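Enoyl-acyl carrier protein reductase (Uncultured bacterium, PDB 6KIA) is a triclosan-resistance enoyl-acyl carrier protein reductase that binds NADH and probably uses it to reduce the enoyl double bond in fatty acid synthesis. Local coordinates at residues Phe307-Ala312 / Asp427-Gln432. Residues are numbered along the deposited sequence; the frame is centred on the assembly and turned at random.
Sequences FPLLKA and DVIAKQ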
ATOM      1  N   PHE A 307       4.466  13.615   9.492  1.00 18.37           N
ATOM      2  CA  PHE A 307       5.416  14.576  10.090  1.00 17.07           C
ATOM      3  C   PHE A 307       5.942  14.229  11.495  1.00 16.52           C
ATOM      4  O   PHE A 307       7.139  14.432  11.772  1.00 17.92           O
ATOM      5  CB  PHE A 307       4.789  15.975  10.109  1.00 19.89           C
ATOM      6  CG  PHE A 307       4.506  16.523   8.742  1.00 18.32           C
ATOM      7  CD1 PHE A 307       5.541  16.938   7.918  1.00 20.47           C
ATOM      8  CD2 PHE A 307       3.204  16.632   8.284  1.00 16.78           C
ATOM      9  CE1 PHE A 307       5.280  17.450   6.641  1.00 18.16           C
ATOM     10  CE2 PHE A 307       2.925  17.157   7.021  1.00 21.05           C
ATOM     11  CZ  PHE A 307       3.950  17.572   6.199  1.00 20.38           C
ATOM     12  N   PRO A 308       5.077  13.688  12.384  1.00 17.42           N
ATOM     13  CA  PRO A 308       5.601  13.359  13.715  1.00 16.89           C
ATOM     14  C   PRO A 308       6.672  12.257  13.723  1.00 18.63           C
ATOM     15  O   PRO A 308       7.266  12.027  14.777  1.00 18.65           O
ATOM     16  CB  PRO A 308       4.343  12.913  14.485  1.00 19.53           C
ATOM     17  CG  PRO A 308       3.212  13.591  13.775  1.00 23.71           C
ATOM     18  CD  PRO A 308       3.597  13.568  12.337  1.00 19.61           C
ATOM     19  N   LEU A 309       6.931  11.606  12.589  1.00 17.50           N
ATOM     20  CA  LEU A 309       8.086  10.686  12.517  1.00 15.62           C
ATOM     21  C   LEU A 309       9.359  11.426  12.920  1.00 18.35           C
ATOM     22  O   LEU A 309      10.270  10.838  13.515  1.00 18.60           O
ATOM     23  CB  LEU A 309       8.217  10.075  11.105  1.00 16.55           C
ATOM     24  CG  LEU A 309       9.392   9.111  10.918  1.00 18.55           C
ATOM     25  CD1 LEU A 309       9.164   7.839  11.764  1.00 16.12           C
ATOM     26  CD2 LEU A 309       9.608   8.749   9.431  1.00 15.86           C
ATOM     27  N   LEU A 310       9.419  12.729  12.628  1.00 17.49           N
ATOM     28  CA  LEU A 310      10.585  13.525  13.052  1.00 20.81           C
ATOM     29  C   LEU A 310      10.812  13.450  14.571  1.00 20.05           C
ATOM     30  O   LEU A 310      11.946  13.279  15.056  1.00 18.18           O
ATOM     31  CB  LEU A 310      10.438  14.978  12.609  1.00 17.16           C
ATOM     32  CG  LEU A 310      10.744  15.245  11.136  1.00 18.21           C
ATOM     33  CD1 LEU A 310      10.183  16.571  10.654  1.00 20.93           C
ATOM     34  CD2 LEU A 310      12.247  15.156  10.873  1.00 19.76           C
ATOM     35  N   LYS A 311       9.723  13.552  15.325  1.00 22.77           N
ATOM     36  CA  LYS A 311       9.830  13.515  16.773  1.00 21.40           C
ATOM     37  C   LYS A 311      10.222  12.115  17.226  1.00 16.40           C
ATOM     38  O   LYS A 311      11.022  11.950  18.152  1.00 21.80           O
ATOM     39  CB  LYS A 311       8.502  13.956  17.398  1.00 22.13           C
ATOM     40  CG  LYS A 311       8.215  15.419  17.180  1.00 32.22           C
ATOM     41  CD  LYS A 311       6.966  15.851  17.919  1.00 41.80           C
ATOM     42  CE  LYS A 311       6.745  17.343  17.802  1.00 54.30           C
ATOM     43  NZ  LYS A 311       7.859  18.101  18.450  1.00 58.80           N
ATOM     44  N   ALA A 312       9.761  11.109  16.481  1.00 17.95           N
ATOM     45  CA  ALA A 312      10.100   9.723  16.797  1.00 17.55           C
ATOM     46  C   ALA A 312      11.577   9.497  16.571  1.00 19.52           C
ATOM     47  O   ALA A 312      12.232   8.776  17.356  1.00 20.39           O
ATOM     48  CB  ALA A 312       9.243   8.765  15.951  1.00 16.69           C
ATOM     49  N   ASP A 427       7.315   4.221  15.959  1.00 15.52           N
ATOM     50  CA  ASP A 427       8.268   3.856  16.998  1.00 19.85           C
ATOM     51  C   ASP A 427       9.305   2.849  16.488  1.00 16.84           C
ATOM     52  O   ASP A 427      10.521   3.118  16.511  1.00 18.51           O
ATOM     53  CB  ASP A 427       7.550   3.323  18.261  1.00 24.71           C
ATOM     54  CG  ASP A 427       6.719   2.070  18.021  1.00 24.27           C
ATOM     55  OD1 ASP A 427       6.107   1.890  16.938  1.00 21.84           O
ATOM     56  OD2 ASP A 427       6.694   1.227  18.943  1.00 23.91           O
ATOM     57  N   VAL A 428       8.835   1.740  15.946  1.00 17.66           N
ATOM     58  CA  VAL A 428       9.774   0.688  15.533  1.00 16.22           C
ATOM     59  C   VAL A 428      10.523   1.098  14.255  1.00 19.75           C
ATOM     60  O   VAL A 428      11.682   0.743  14.054  1.00 19.75           O
ATOM     61  CB  VAL A 428       9.047  -0.644  15.362  1.00 17.42           C
ATOM     62  CG1 VAL A 428       8.113  -0.631  14.130  1.00 17.51           C
ATOM     63  CG2 VAL A 428      10.071  -1.801  15.284  1.00 19.36           C
ATOM     64  N   ILE A 429       9.897   1.913  13.414  1.00 16.93           N
ATOM     65  CA  ILE A 429      10.589   2.386  12.227  1.00 15.22           C
ATOM     66  C   ILE A 429      11.708   3.378  12.610  1.00 16.93           C
ATOM     67  O   ILE A 429      12.807   3.341  12.053  1.00 17.17           O
ATOM     68  CB  ILE A 429       9.585   3.031  11.252  1.00 18.96           C
ATOM     69  CG1 ILE A 429       8.763   1.940  10.575  1.00 24.44           C
ATOM     70  CG2 ILE A 429      10.275   3.931  10.224  1.00 20.41           C
ATOM     71  CD1 ILE A 429       7.465   2.464  10.028  1.00 20.86           C
ATOM     72  N   ALA A 430      11.455   4.231  13.600  1.00 16.73           N
ATOM     73  CA  ALA A 430      12.486   5.150  14.069  1.00 17.25           C
ATOM     74  C   ALA A 430      13.634   4.372  14.720  1.00 15.80           C
ATOM     75  O   ALA A 430      14.811   4.681  14.482  1.00 20.46           O
ATOM     76  CB  ALA A 430      11.874   6.172  15.043  1.00 17.70           C
ATOM     77  N   LYS A 431      13.302   3.361  15.517  1.00 18.43           N
ATOM     78  CA  LYS A 431      14.343   2.496  16.112  1.00 21.50           C
ATOM     79  C   LYS A 431      15.234   1.867  15.031  1.00 20.69           C
ATOM     80  O   LYS A 431      16.475   1.934  15.112  1.00 19.70           O
ATOM     81  CB  LYS A 431      13.724   1.372  16.947  1.00 21.64           C
ATOM     82  CG  LYS A 431      13.068   1.799  18.244  1.00 24.69           C
ATOM     83  CD  LYS A 431      12.573   0.595  19.021  1.00 31.45           C
ATOM     84  CE  LYS A 431      12.072   0.993  20.397  1.00 45.49           C
ATOM     85  NZ  LYS A 431      11.429  -0.163  21.073  1.00 49.45           N
ATOM     86  N   GLN A 432      14.596   1.272  14.027  1.00 18.06           N
ATOM     87  CA  GLN A 432      15.307   0.674  12.897  1.00 19.74           C
ATOM     88  C   GLN A 432      16.196   1.722  12.174  1.00 22.39           C
ATOM     89  O   GLN A 432      17.363   1.460  11.866  1.00 19.35           O
ATOM     90  CB  GLN A 432      14.309   0.032  11.900  1.00 19.38           C
ATOM     91  CG  GLN A 432      15.008  -0.420  10.672  1.00 16.49           C
ATOM     92  CD  GLN A 432      15.801  -1.710  10.909  1.00 25.93           C
ATOM     93  OE1 GLN A 432      15.300  -2.664  11.499  1.00 31.44           O
ATOM     94  NE2 GLN A 432      17.077  -1.666  10.596  1.00 34.78           N
TER
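A chi1 of 180° turns the Leu-309 side chain away from its own backbone N and brings CD1 over to Ile-429. There chi1 of -74° swings the CG1 arm elsewhere and leaves the CG2 methyl for the leucine. Leu-309 CD1 lies beside the CG2 methyl of Ile-429, 4.3 Å from it, a loose apolar touch. One turn further along helix 309-315 the packing tightens. Ala-312 and Ala-430 both aim their CB at the opposing helix, and these methyls lie 3.8 Å apart, CB to CB. Ala-430 CB also rests against the carbonyl of Ala-312, 3.5 Å from its O, so one methyl packs on both backbone and side chain. With nothing larger than a methyl on either residue, their CA atoms come within 5.8 Å. No hydrogen bond crosses; the small, buried join rests on van der Waals contact. Next to it, Asp-427 uses OD2 in a salt bridge with Arg-8, tying helix 426-436 to the N-terminal part of the chain. Ile-429 also packs on Pro-289, and its side chain lies about 10 Å from the bound NADH. Helix 426-436 follows strand 421-423, which pairs in parallel with strand 283-287 in the Rossmann-type sheet. Helix 309-315 lies against helix 426-436, with Leu-309 also on Val-402 of helix 394-413 and Ala-312 on Leu-247 of strand 244-248, in the two-stranded antiparallel sheet.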